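Local coordinates for putative aspartyl-tRNA synthetase (PDB 6OD8), which probably catalyses the ATP-dependent attachment of L-aspartate to tRNA(Asp), releasing AMP and diphosphate, as a class II aminoacyl-tRNA synthetase, at residues R71-V76 / V89-A93; S113-M119 / S160-L166; W363-P367 / M395-L400; R369-V375 / E439-T443. All blocks are in the same frame, centred on the assembly; numbering follows the deposited sequence.

Interaction 1. Residues R71-V76 / V89-A93; sequences RTHIPV and VLIRA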
loop_
_atom_site.group_PDB
_atom_site.type_symbol
_atom_site.label_atom_id
_atom_site.label_comp_id
_atom_site.label_asym_id
_atom_site.label_seq_id
_atom_site.Cartn_x
_atom_site.Cartn_y
_atom_site.Cartn_z
ATOM N N ARG A 71 11.357 -2.549 -33.074
ATOM C CA ARG A 71 10.998 -3.940 -33.314
ATOM C C ARG A 71 9.832 -4.316 -32.413
ATOM O O ARG A 71 9.644 -3.734 -31.345
ATOM C CB ARG A 71 12.175 -4.899 -33.031
ATOM C CG ARG A 71 13.530 -4.395 -33.518
ATOM C CD ARG A 71 14.585 -5.480 -33.447
ATOM N NE ARG A 71 14.361 -6.501 -34.466
ATOM C CZ ARG A 71 14.991 -7.670 -34.508
ATOM N NH1 ARG A 71 14.709 -8.535 -35.475
ATOM N NH2 ARG A 71 15.889 -7.977 -33.579
ATOM N N THR A 72 9.075 -5.320 -32.829
ATOM C CA THR A 72 7.964 -5.835 -32.033
ATOM C C THR A 72 8.437 -7.090 -31.306
ATOM O O THR A 72 8.709 -8.116 -31.939
ATOM C CB THR A 72 6.746 -6.132 -32.906
ATOM O OG1 THR A 72 6.278 -4.923 -33.517
ATOM C CG2 THR A 72 5.630 -6.732 -32.070
ATOM N N HIS A 73 8.540 -7.000 -29.979
ATOM C CA HIS A 73 8.960 -8.113 -29.144
ATOM C C HIS A 73 7.721 -8.841 -28.621
ATOM O O HIS A 73 6.923 -8.253 -27.884
ATOM C CB HIS A 73 9.838 -7.571 -28.013
ATOM C CG HIS A 73 10.724 -6.435 -28.443
ATOM N ND1 HIS A 73 12.062 -6.601 -28.725
ATOM C CD2 HIS A 73 10.456 -5.127 -28.667
ATOM C CE1 HIS A 73 12.584 -5.444 -29.094
ATOM N NE2 HIS A 73 11.627 -4.535 -29.075
ATOM N N ILE A 74 7.556 -10.108 -29.002
ATOM C CA ILE A 74 6.411 -10.916 -28.586
ATOM C C ILE A 74 6.766 -11.607 -27.270
ATOM O O ILE A 74 7.760 -12.346 -27.227
ATOM C CB ILE A 74 6.035 -11.959 -29.648
ATOM C CG1 ILE A 74 5.839 -11.317 -31.031
ATOM C CG2 ILE A 74 4.815 -12.778 -29.204
ATOM C CD1 ILE A 74 4.707 -10.329 -31.095
ATOM N N PRO A 75 5.986 -11.429 -26.203
ATOM C CA PRO A 75 6.260 -12.182 -24.970
ATOM C C PRO A 75 5.948 -13.666 -25.132
ATOM O O PRO A 75 5.061 -14.066 -25.887
ATOM C CB PRO A 75 5.337 -11.524 -23.937
ATOM C CG PRO A 75 4.286 -10.856 -24.726
ATOM C CD PRO A 75 4.886 -10.463 -26.038
ATOM N N VAL A 76 6.700 -14.492 -24.404
ATOM C CA VAL A 76 6.504 -15.935 -24.469
ATOM C C VAL A 76 5.056 -16.300 -24.154
ATOM O O VAL A 76 4.518 -17.266 -24.709
ATOM C CB VAL A 76 7.491 -16.644 -23.518
ATOM C CG1 VAL A 76 7.323 -18.150 -23.597
ATOM C CG2 VAL A 76 8.916 -16.254 -23.865
ATOM N N VAL A 89 8.723 -14.650 -35.472
ATOM C CA VAL A 89 8.570 -13.584 -34.483
ATOM C C VAL A 89 9.861 -13.402 -33.690
ATOM O O VAL A 89 10.762 -14.241 -33.702
ATOM C CB VAL A 89 7.397 -13.852 -33.511
ATOM C CG1 VAL A 89 6.079 -13.920 -34.267
ATOM C CG2 VAL A 89 7.640 -15.137 -32.760
ATOM N N LEU A 90 9.920 -12.286 -32.973
ATOM C CA LEU A 90 11.056 -11.927 -32.131
ATOM C C LEU A 90 10.648 -12.090 -30.679
ATOM O O LEU A 90 9.710 -11.431 -30.226
ATOM C CB LEU A 90 11.492 -10.485 -32.394
ATOM C CG LEU A 90 12.601 -9.948 -31.492
ATOM C CD1 LEU A 90 13.906 -10.688 -31.757
ATOM C CD2 LEU A 90 12.755 -8.456 -31.721
ATOM N N ILE A 91 11.360 -12.945 -29.958
ATOM C CA ILE A 91 11.063 -13.228 -28.559
ATOM C C ILE A 91 12.321 -12.988 -27.737
ATOM O O ILE A 91 13.433 -13.307 -28.170
ATOM C CB ILE A 91 10.561 -14.677 -28.379
ATOM C CG1 ILE A 91 9.393 -14.959 -29.328
ATOM C CG2 ILE A 91 10.132 -14.925 -26.941
ATOM C CD1 ILE A 91 9.391 -16.376 -29.877
ATOM N N ARG A 92 12.139 -12.425 -26.540
ATOM C CA ARG A 92 13.204 -12.336 -25.550
ATOM C C ARG A 92 12.868 -13.289 -24.407
ATOM O O ARG A 92 11.777 -13.208 -23.835
ATOM C CB ARG A 92 13.348 -10.900 -25.044
ATOM C CG ARG A 92 14.488 -10.714 -24.072
ATOM C CD ARG A 92 14.743 -9.232 -23.878
ATOM N NE ARG A 92 15.196 -8.621 -25.137
ATOM C CZ ARG A 92 15.409 -7.316 -25.310
ATOM N NH1 ARG A 92 15.205 -6.477 -24.297
ATOM N NH2 ARG A 92 15.824 -6.853 -26.499
ATOM N N ALA A 93 13.788 -14.200 -24.082
ATOM C CA ALA A 93 13.472 -15.236 -23.112
ATOM C C ALA A 93 14.733 -15.713 -22.402
ATOM O O ALA A 93 15.859 -15.493 -22.863
ATOM C CB ALA A 93 12.781 -16.434 -23.791
HETATM O O HOH W 1 7.968 -10.219 -33.531
HETATM O O HOH W 2 9.198 -12.998 -22.922
#
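Leu90 packs its isobutyl group against Arg71 and His73: its CD2 lies 3.7 Å from Arg71 CZ, over one face of the guanidinium, and 3.6 Å from His73 ND1. One direct hydrogen bond joins the backbones, Ile74 N to Leu90 O at 2.8 Å. Two waters extend the link. Water 1 gives a hydrogen to Thr72 O (2.7 Å) and takes one from Leu90 N (2.9 Å); water 2 does the same between Arg92 O (2.7 Å) and Val76 N (3.3 Å). The irregular chain 71-76 is thereby held obliquely across the first strand of the OB-fold barrel, 88-100, whose residues Val89, Ile91 and Ala93 pair through their backbones with strand 142-151. Val76 CG2 packs on Ile91 CG2 (3.6 Å) and Ala93 CB (3.9 Å), and Ile74 CG1 on Val89 CB (3.9 Å). The subunit interface passes here: His73 NE2 hydrogen-bonds Glu322 of the second subunit, while Arg92 forms a salt bridge with Asp144 of its own chain and a hydrogen bond from NH1 to Asp321 O of the second subunit.

Interaction 2. Residues S113-M119 / S160-L166; sequences SDSVQAM and SHSDIEL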
loop_
_atom_site.group_PDB
_atom_site.type_symbol
_atom_site.label_atom_id
_atom_site.label_comp_id
_atom_site.label_asym_id
_atom_site.label_seq_id
_atom_site.Cartn_x
_atom_site.Cartn_y
_atom_site.Cartn_z
ATOM N N SER A 113 6.202 -18.373 -15.792
ATOM C CA SER A 113 5.446 -19.618 -15.895
ATOM C C SER A 113 5.256 -20.113 -17.327
ATOM O O SER A 113 4.732 -21.212 -17.516
ATOM C CB SER A 113 4.076 -19.452 -15.229
ATOM O OG SER A 113 3.377 -18.348 -15.771
ATOM N N ASP A 114 5.663 -19.352 -18.338
ATOM C CA ASP A 114 5.475 -19.749 -19.729
ATOM C C ASP A 114 6.777 -20.299 -20.299
ATOM O O ASP A 114 7.834 -19.676 -20.157
ATOM C CB ASP A 114 4.984 -18.559 -20.561
ATOM C CG ASP A 114 3.575 -18.112 -20.166
ATOM O OD1 ASP A 114 2.606 -18.845 -20.469
ATOM O OD2 ASP A 114 3.442 -17.043 -19.531
ATOM N N SER A 115 6.702 -21.464 -20.944
ATOM C CA SER A 115 7.881 -22.092 -21.525
ATOM C C SER A 115 7.524 -22.699 -22.874
ATOM O O SER A 115 6.369 -23.043 -23.137
ATOM C CB SER A 115 8.471 -23.172 -20.598
ATOM O OG SER A 115 7.488 -24.155 -20.310
ATOM N N VAL A 116 8.527 -22.817 -23.740
ATOM C CA VAL A 116 8.307 -23.350 -25.075
ATOM C C VAL A 116 9.602 -23.973 -25.573
ATOM O O VAL A 116 10.701 -23.514 -25.256
ATOM C CB VAL A 116 7.796 -22.250 -26.033
ATOM C CG1 VAL A 116 8.848 -21.138 -26.202
ATOM C CG2 VAL A 116 7.384 -22.844 -27.387
ATOM N N GLN A 117 9.464 -25.031 -26.367
ATOM C CA GLN A 117 10.625 -25.677 -26.954
ATOM C C GLN A 117 11.046 -24.930 -28.212
ATOM O O GLN A 117 10.201 -24.463 -28.981
ATOM C CB GLN A 117 10.319 -27.138 -27.278
ATOM C CG GLN A 117 11.412 -27.816 -28.082
ATOM C CD GLN A 117 11.312 -29.318 -28.027
ATOM O OE1 GLN A 117 11.335 -29.907 -26.947
ATOM N NE2 GLN A 117 11.190 -29.948 -29.192
ATOM N N ALA A 118 12.360 -24.777 -28.387
ATOM C CA ALA A 118 12.940 -24.177 -29.581
ATOM C C ALA A 118 13.953 -25.146 -30.167
ATOM O O ALA A 118 14.621 -25.883 -29.435
ATOM C CB ALA A 118 13.626 -22.841 -29.282
ATOM N N MET A 119 14.071 -25.146 -31.493
ATOM C CA MET A 119 15.087 -25.984 -32.104
ATOM C C MET A 119 15.619 -25.312 -33.356
ATOM O O MET A 119 14.989 -24.421 -33.931
ATOM C CB MET A 119 14.550 -27.387 -32.413
ATOM C CG MET A 119 13.360 -27.444 -33.354
ATOM S SD MET A 119 13.842 -27.552 -35.088
ATOM C CE MET A 119 15.170 -28.736 -34.983
ATOM N N SER A 160 4.986 -25.412 -21.103
ATOM C CA SER A 160 3.603 -24.962 -20.978
ATOM C C SER A 160 2.953 -24.708 -22.338
ATOM O O SER A 160 1.730 -24.837 -22.464
ATOM C CB SER A 160 3.535 -23.708 -20.104
ATOM O OG SER A 160 4.222 -22.620 -20.700
ATOM N N HIS A 161 3.739 -24.349 -23.359
ATOM C CA HIS A 161 3.232 -24.224 -24.728
ATOM C C HIS A 161 3.453 -25.542 -25.469
ATOM O O HIS A 161 4.241 -25.642 -26.408
ATOM C CB HIS A 161 3.915 -23.070 -25.454
ATOM C CG HIS A 161 3.556 -21.722 -24.924
ATOM N ND1 HIS A 161 2.339 -21.125 -25.170
ATOM C CD2 HIS A 161 4.262 -20.843 -24.175
ATOM C CE1 HIS A 161 2.307 -19.940 -24.588
ATOM N NE2 HIS A 161 3.461 -19.745 -23.975
ATOM N N SER A 162 2.728 -26.573 -25.019
ATOM C CA SER A 162 2.968 -27.927 -25.505
ATOM C C SER A 162 2.529 -28.130 -26.952
ATOM O O SER A 162 2.997 -29.068 -27.606
ATOM C CB SER A 162 2.249 -28.922 -24.603
ATOM O OG SER A 162 0.865 -28.621 -24.587
ATOM N N ASP A 163 1.647 -27.274 -27.461
ATOM C CA ASP A 163 1.092 -27.444 -28.795
ATOM C C ASP A 163 2.014 -26.939 -29.900
ATOM O O ASP A 163 1.783 -27.260 -31.072
ATOM C CB ASP A 163 -0.243 -26.707 -28.882
ATOM C CG ASP A 163 -0.119 -25.235 -28.494
ATOM O OD1 ASP A 163 0.624 -24.925 -27.527
ATOM O OD2 ASP A 163 -0.754 -24.387 -29.168
ATOM N N ILE A 164 3.036 -26.147 -29.564
ATOM C CA ILE A 164 3.850 -25.467 -30.560
ATOM C C ILE A 164 5.329 -25.650 -30.247
ATOM O O ILE A 164 5.728 -26.021 -29.142
ATOM C CB ILE A 164 3.527 -23.962 -30.663
ATOM C CG1 ILE A 164 3.810 -23.284 -29.328
ATOM C CG2 ILE A 164 2.081 -23.742 -31.115
ATOM C CD1 ILE A 164 4.115 -21.832 -29.432
ATOM N N GLU A 165 6.143 -25.333 -31.247
ATOM C CA GLU A 165 7.588 -25.410 -31.158
ATOM C C GLU A 165 8.167 -24.289 -32.009
ATOM O O GLU A 165 7.610 -23.946 -33.054
ATOM C CB GLU A 165 8.084 -26.777 -31.638
ATOM C CG GLU A 165 9.586 -26.904 -31.701
ATOM C CD GLU A 165 10.028 -28.291 -32.088
ATOM O OE1 GLU A 165 9.658 -28.749 -33.191
ATOM O OE2 GLU A 165 10.737 -28.926 -31.280
ATOM N N LEU A 166 9.286 -23.724 -31.563
ATOM C CA LEU A 166 9.939 -22.623 -32.263
ATOM C C LEU A 166 11.062 -23.147 -33.153
ATOM O O LEU A 166 11.953 -23.861 -32.682
ATOM C CB LEU A 166 10.502 -21.602 -31.270
ATOM C CG LEU A 166 9.507 -20.914 -30.335
ATOM C CD1 LEU A 166 10.203 -19.837 -29.517
ATOM C CD2 LEU A 166 8.345 -20.330 -31.129
HETATM O O HOH W 3 1.546 -21.220 -21.342
HETATM O O HOH W 4 6.963 -26.254 -26.686
#
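Ser160 opens the contact with a reciprocal pair of hydrogen bonds: its OG accepts from Ser115 N (2.7 Å), and its N donates to Ser115 OG (2.9 Å). Water 3 joins the same Ser160 OG (3.1 Å) to Asp114 OD1 (2.7 Å). At His161 the link becomes purely backbone, His161 N to Ser115 O at 2.9 Å, and the imidazole turns its ND1 to Ser80. A type I beta turn from His161 to Ile164 then swings the chain away from strand 114-121, and water 4 fills the gap, accepting from Gln117 N and donating to Ile164 O, both at 2.8 Å. Ile164 CD1 meets Val116 CG2 at 4.0 Å. Glu165 extends along Gln117, and its OE2 lies only 2.4 Å from Gln117 NE2, a very short hydrogen bond. Leu166 completes a parallel bridge around Ala118: its N donates to Gln117 O (2.8 Å) and its O accepts from Met119 N (2.7 Å). Its side chain lies on the buried face with Ala118 and Val116, CD1 being 3.8 Å from Val116 CG1. Parallel pairing of this kind closes the otherwise antiparallel five-stranded barrel of an OB fold. Strand 104-111 flanks 114-121 on its other edge, strand 142-151 lies beside 164-168, and helix 346-353 touches Ser113.

Interaction 3. Residues W363-P367 / M395-L400; sequences WKLTP and MDSRML. With EDO (1,2-ethanediol), chain H.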
loop_
_atom_site.group_PDB
_atom_site.type_symbol
_atom_site.label_atom_id
_atom_site.label_comp_id
_atom_site.label_asym_id
_atom_site.label_seq_id
_atom_site.Cartn_x
_atom_site.Cartn_y
_atom_site.Cartn_z
ATOM N N TRP A 363 -13.457 -21.878 4.064
ATOM C CA TRP A 363 -13.714 -20.835 5.047
ATOM C C TRP A 363 -15.193 -20.689 5.400
ATOM O O TRP A 363 -15.513 -19.929 6.311
ATOM C CB TRP A 363 -13.135 -19.479 4.573
ATOM C CG TRP A 363 -13.794 -18.823 3.379
ATOM C CD1 TRP A 363 -14.718 -17.821 3.398
ATOM C CD2 TRP A 363 -13.529 -19.096 1.998
ATOM N NE1 TRP A 363 -15.055 -17.459 2.111
ATOM C CE2 TRP A 363 -14.360 -18.249 1.235
ATOM C CE3 TRP A 363 -12.684 -19.991 1.334
ATOM C CZ2 TRP A 363 -14.354 -18.254 -0.159
ATOM C CZ3 TRP A 363 -12.690 -20.008 -0.054
ATOM C CH2 TRP A 363 -13.519 -19.145 -0.782
ATOM N N LYS A 364 -16.086 -21.398 4.710
ATOM C CA LYS A 364 -17.526 -21.344 4.943
ATOM C C LYS A 364 -18.034 -22.683 5.449
ATOM O O LYS A 364 -17.649 -23.740 4.928
ATOM C CB LYS A 364 -18.300 -21.012 3.659
ATOM C CG LYS A 364 -17.933 -19.702 2.969
ATOM C CD LYS A 364 -18.952 -19.379 1.878
ATOM C CE LYS A 364 -18.562 -18.134 1.109
ATOM N NZ LYS A 364 -19.689 -17.646 0.256
ATOM N N LEU A 365 -18.946 -22.644 6.421
ATOM C CA LEU A 365 -19.775 -23.817 6.672
ATOM C C LEU A 365 -20.728 -24.037 5.499
ATOM O O LEU A 365 -21.168 -23.087 4.847
ATOM C CB LEU A 365 -20.586 -23.639 7.962
ATOM C CG LEU A 365 -20.008 -24.128 9.289
ATOM C CD1 LEU A 365 -18.783 -23.345 9.633
ATOM C CD2 LEU A 365 -21.050 -24.024 10.420
ATOM N N THR A 366 -21.060 -25.297 5.232
ATOM C CA THR A 366 -22.129 -25.557 4.275
ATOM C C THR A 366 -23.480 -25.247 4.918
ATOM O O THR A 366 -23.616 -25.298 6.144
ATOM C CB THR A 366 -22.113 -27.009 3.791
ATOM O OG1 THR A 366 -22.463 -27.879 4.869
ATOM C CG2 THR A 366 -20.739 -27.393 3.242
ATOM N N PRO A 367 -24.490 -24.886 4.120
ATOM C CA PRO A 367 -25.836 -24.736 4.701
ATOM C C PRO A 367 -26.281 -25.985 5.435
ATOM O O PRO A 367 -26.942 -25.884 6.477
ATOM C CB PRO A 367 -26.717 -24.428 3.480
ATOM C CG PRO A 367 -25.752 -23.798 2.482
ATOM C CD PRO A 367 -24.445 -24.518 2.689
ATOM N N MET A 395 -26.335 -16.376 5.890
ATOM C CA MET A 395 -26.272 -17.593 5.089
ATOM C C MET A 395 -25.478 -17.423 3.800
ATOM O O MET A 395 -25.324 -18.400 3.057
ATOM C CB MET A 395 -27.680 -18.091 4.780
ATOM C CG MET A 395 -28.421 -18.636 6.003
ATOM S SD MET A 395 -27.517 -19.985 6.794
ATOM C CE MET A 395 -27.385 -21.154 5.439
ATOM N N ASP A 396 -24.981 -16.222 3.512
ATOM C CA ASP A 396 -24.135 -15.997 2.346
ATOM C C ASP A 396 -22.659 -16.308 2.618
ATOM O O ASP A 396 -22.047 -17.081 1.880
ATOM C CB ASP A 396 -24.302 -14.557 1.852
ATOM C CG ASP A 396 -23.260 -14.172 0.824
ATOM O OD1 ASP A 396 -22.464 -13.242 1.079
ATOM O OD2 ASP A 396 -23.220 -14.825 -0.238
ATOM N N SER A 397 -22.066 -15.728 3.662
ATOM C CA SER A 397 -20.663 -16.019 3.948
ATOM C C SER A 397 -20.472 -17.186 4.923
ATOM O O SER A 397 -19.423 -17.842 4.888
ATOM C CB SER A 397 -19.951 -14.774 4.491
ATOM O OG SER A 397 -20.490 -14.337 5.725
ATOM N N ARG A 398 -21.439 -17.440 5.807
ATOM C CA ARG A 398 -21.468 -18.689 6.597
ATOM C C ARG A 398 -20.165 -18.901 7.376
ATOM O O ARG A 398 -19.615 -20.011 7.438
ATOM C CB ARG A 398 -21.774 -19.894 5.696
ATOM C CG ARG A 398 -23.120 -19.791 4.961
ATOM C CD ARG A 398 -23.494 -21.089 4.228
ATOM N NE ARG A 398 -22.558 -21.478 3.162
ATOM C CZ ARG A 398 -22.540 -20.930 1.949
ATOM N NH1 ARG A 398 -23.396 -19.956 1.660
ATOM N NH2 ARG A 398 -21.678 -21.350 1.023
ATOM N N MET A 399 -19.680 -17.836 8.006
ATOM C CA MET A 399 -18.390 -17.861 8.685
ATOM C C MET A 399 -18.577 -18.056 10.186
ATOM O O MET A 399 -19.292 -17.283 10.841
ATOM C CB MET A 399 -17.603 -16.591 8.357
ATOM C CG MET A 399 -17.134 -16.649 6.898
ATOM S SD MET A 399 -16.481 -15.080 6.254
ATOM C CE MET A 399 -14.894 -15.103 6.983
ATOM N N LEU A 400 -17.905 -19.082 10.718
ATOM C CA LEU A 400 -18.169 -19.607 12.060
ATOM C C LEU A 400 -17.611 -18.715 13.174
ATOM O O LEU A 400 -16.450 -18.303 13.137
ATOM C CB LEU A 400 -17.566 -21.006 12.178
ATOM C CG LEU A 400 -17.818 -21.764 13.469
ATOM C CD1 LEU A 400 -19.278 -22.157 13.435
ATOM C CD2 LEU A 400 -16.916 -22.995 13.501
HETATM C C1 EDO H . -19.814 -11.762 7.323
HETATM O O1 EDO H . -20.427 -11.617 6.031
HETATM C C2 EDO H . -20.411 -10.795 8.335
HETATM O O2 EDO H . -20.613 -9.517 7.721
HETATM O O HOH W 5 -16.141 -20.656 8.738
HETATM O O HOH W 6 -20.274 -14.493 -0.193
#
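Arg398 NE donates to Leu365 O at 2.7 Å, and Leu365 N donates to Arg398 O at 2.9 Å, so these two residues are joined in both directions. The same guanidinium turns back on its own segment, NH1 to Met395 O at 2.8 Å, a side-chain-to-backbone hydrogen bond across the bend at Arg398, whose phi is positive. Lys364 NZ adds a hydrogen bond to Asp396 O at 2.9 Å. Water 5 extends the backbone link, donating to Trp363 O (2.6 Å) and accepting from Leu400 N (3.1 Å). The planar Arg398 head is sandwiched between aliphatic groups, with Pro367 CD over one face, 3.6 Å from NE, and Lys364 CD over the opposite one, 3.5 Å from NH2. Farther out, Pro367 CB rests on Met395 CE (3.9 Å) and Leu365 CD1 on Leu400 CB (3.7 Å). Met399 SD approaches the edge of the Trp363 indole, 4.3 Å from CD1, a Met-aromatic contact. Ethanediol, probably from the crystallisation liquor, shares a hydrogen bond between its O1 and Ser397 OG (2.7 Å). The contact joins two loops of the class II synthetase domain. Thr366 N-caps helix 367-373, Leu400 leads into strand 400-403 and pairs through its backbone with Ile447 of strand 445-449, and helix 325-342 packs against Lys364, Ser397 and Met399.

Interaction 4. Residues R369-V375 / E439-T443; sequences RIKELGV and ERYGT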
loop_
_atom_site.group_PDB
_atom_site.type_symbol
_atom_site.label_atom_id
_atom_site.label_comp_id
_atom_site.label_asym_id
_atom_site.label_seq_id
_atom_site.Cartn_x
_atom_site.Cartn_y
_atom_site.Cartn_z
ATOM N N ARG A 369 -24.398 -28.300 7.078
ATOM C CA ARG A 369 -23.764 -28.449 8.385
ATOM C C ARG A 369 -24.388 -27.495 9.398
ATOM O O ARG A 369 -24.591 -27.860 10.562
ATOM C CB ARG A 369 -22.252 -28.219 8.277
ATOM C CG ARG A 369 -21.453 -28.846 9.418
ATOM C CD ARG A 369 -21.828 -30.331 9.613
ATOM N NE ARG A 369 -21.147 -30.938 10.751
ATOM C CZ ARG A 369 -21.554 -32.041 11.387
ATOM N NH1 ARG A 369 -22.665 -32.672 11.009
ATOM N NH2 ARG A 369 -20.850 -32.515 12.414
ATOM N N ILE A 370 -24.698 -26.275 8.961
ATOM C CA ILE A 370 -25.377 -25.308 9.812
ATOM C C ILE A 370 -26.663 -25.908 10.363
ATOM O O ILE A 370 -26.917 -25.866 11.574
ATOM C CB ILE A 370 -25.623 -24.008 9.027
ATOM C CG1 ILE A 370 -24.308 -23.214 8.933
ATOM C CG2 ILE A 370 -26.766 -23.192 9.638
ATOM C CD1 ILE A 370 -24.357 -22.020 8.003
ATOM N N LYS A 371 -27.464 -26.530 9.488
ATOM C CA LYS A 371 -28.717 -27.133 9.927
ATOM C C LYS A 371 -28.461 -28.351 10.815
ATOM O O LYS A 371 -29.080 -28.492 11.872
ATOM C CB LYS A 371 -29.569 -27.501 8.707
ATOM N N GLU A 372 -27.534 -29.229 10.403
ATOM C CA GLU A 372 -27.245 -30.458 11.145
ATOM C C GLU A 372 -26.845 -30.183 12.590
ATOM O O GLU A 372 -27.229 -30.932 13.500
ATOM C CB GLU A 372 -26.127 -31.244 10.454
ATOM C CG GLU A 372 -26.483 -31.846 9.108
ATOM C CD GLU A 372 -25.249 -32.298 8.333
ATOM O OE1 GLU A 372 -24.159 -32.389 8.939
ATOM O OE2 GLU A 372 -25.371 -32.555 7.114
ATOM N N LEU A 373 -26.031 -29.151 12.826
ATOM C CA LEU A 373 -25.571 -28.867 14.176
ATOM C C LEU A 373 -26.395 -27.799 14.871
ATOM O O LEU A 373 -26.136 -27.512 16.040
ATOM C CB LEU A 373 -24.096 -28.440 14.175
ATOM C CG LEU A 373 -23.098 -29.449 13.609
ATOM C CD1 LEU A 373 -21.719 -28.799 13.560
ATOM C CD2 LEU A 373 -23.068 -30.701 14.445
ATOM N N GLY A 374 -27.377 -27.208 14.197
ATOM C CA GLY A 374 -28.117 -26.132 14.840
ATOM C C GLY A 374 -27.272 -24.911 15.137
ATOM O O GLY A 374 -27.438 -24.287 16.191
ATOM N N VAL A 375 -26.356 -24.560 14.228
ATOM C CA VAL A 375 -25.616 -23.306 14.322
ATOM C C VAL A 375 -26.587 -22.144 14.162
ATOM O O VAL A 375 -27.491 -22.180 13.313
ATOM C CB VAL A 375 -24.514 -23.284 13.245
ATOM C CG1 VAL A 375 -23.860 -21.917 13.117
ATOM C CG2 VAL A 375 -23.462 -24.354 13.549
ATOM N N GLU A 439 -13.023 -30.786 12.343
ATOM C CA GLU A 439 -13.701 -32.073 12.397
ATOM C C GLU A 439 -15.189 -31.914 12.678
ATOM O O GLU A 439 -16.005 -32.631 12.095
ATOM C CB GLU A 439 -13.031 -32.960 13.445
ATOM C CG GLU A 439 -11.593 -33.319 13.073
ATOM C CD GLU A 439 -10.886 -34.175 14.116
ATOM O OE1 GLU A 439 -11.425 -34.330 15.236
ATOM O OE2 GLU A 439 -9.784 -34.692 13.804
ATOM N N ARG A 440 -15.565 -30.967 13.544
ATOM C CA ARG A 440 -16.972 -30.799 13.927
ATOM C C ARG A 440 -17.758 -30.021 12.883
ATOM O O ARG A 440 -18.850 -30.442 12.480
ATOM C CB ARG A 440 -17.093 -30.069 15.266
ATOM C CG ARG A 440 -18.547 -30.057 15.782
ATOM C CD ARG A 440 -18.680 -29.433 17.159
ATOM N NE ARG A 440 -20.079 -29.175 17.532
ATOM C CZ ARG A 440 -20.931 -30.118 17.920
ATOM N NH1 ARG A 440 -20.537 -31.384 17.956
ATOM N NH2 ARG A 440 -22.178 -29.800 18.268
ATOM N N TYR A 441 -17.216 -28.871 12.461
ATOM C CA TYR A 441 -17.908 -27.897 11.622
ATOM C C TYR A 441 -17.476 -27.924 10.166
ATOM O O TYR A 441 -18.177 -27.345 9.332
ATOM C CB TYR A 441 -17.699 -26.465 12.158
ATOM C CG TYR A 441 -18.256 -26.314 13.574
ATOM C CD1 TYR A 441 -19.620 -26.123 13.792
ATOM C CD2 TYR A 441 -17.421 -26.394 14.685
ATOM C CE1 TYR A 441 -20.138 -26.017 15.085
ATOM C CE2 TYR A 441 -17.922 -26.267 15.972
ATOM C CZ TYR A 441 -19.285 -26.078 16.170
ATOM O OH TYR A 441 -19.816 -25.981 17.454
ATOM N N GLY A 442 -16.324 -28.525 9.855
ATOM C CA GLY A 442 -15.894 -28.675 8.470
ATOM C C GLY A 442 -15.192 -27.487 7.869
ATOM O O GLY A 442 -15.062 -27.418 6.639
ATOM N N THR A 443 -14.704 -26.553 8.688
ATOM C CA THR A 443 -14.136 -25.317 8.184
ATOM C C THR A 443 -12.728 -25.115 8.728
ATOM O O THR A 443 -12.408 -25.527 9.848
ATOM C CB THR A 443 -15.006 -24.096 8.525
ATOM O OG1 THR A 443 -14.418 -22.924 7.944
ATOM C CG2 THR A 443 -15.133 -23.919 10.031
#
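Here the short helix 367-373 packs against the C-terminal end of helix 427-441, beside the outer strands of the large mixed sheet in the class II synthetase domain. Helix 367-373 finishes in a Schellman motif: Gly374, with positive phi, donates from N to Lys371 O (3.2 Å), and Val375 N reaches back to Ile370 O (3.0 Å). Leu373, just before the glycine, and Val375, just past it, both point toward the other segment. Leu373 CD1 lies 3.4 Å from Tyr441 CD1, while Val375 CG2 meets the edge of the tyrosine ring, 4.0 Å from CE1. Leu373 CD2 also covers one face of the Arg440 guanidinium, 4.0 Å from NH2. Asp386, outside the segments, forms a salt bridge with Arg440 and a hydrogen bond with Tyr441 OH, so both polar side-chain ends share one partner. Helix 427-441 gives way to Gly442, again at positive phi, and Thr443 leads on toward strand 445-449, with Tyr441 packed against Leu400 and Ile402 of strand 400-403. Arg369 also pairs with Glu372 within its own helix, NH1 to OE1 at 2.6 Å, a salt bridge. The guanidinium forms a fork on a single carbonyl as well: Arg369 NE and NH2 each donate to Arg440 O at 2.9 Å.

Interactions 1 and 2 belong to the OB-fold module, about 14 Å apart by their centres and in direct contact: Val76 O lies 2.8 Å from His161 NE2, and Ile91 CD1 meets Leu166 CD1 at 3.6 Å inside the barrel. Interactions 3 and 4 form a second pair in the class II synthetase domain, with centres about 10 Å apart and segments that alternate along the chain; Leu365 CD2 packs on Ile370 CG1 (3.7 Å) and Leu400 CD2 on Tyr441 CG (3.6 Å). About 23 Å separates the nearest atoms of interactions 2 and 3, and the centres of interactions 1 and 4 are about 54 Å apart. No substrate accompanies these contacts; ethanediol touches interaction 3.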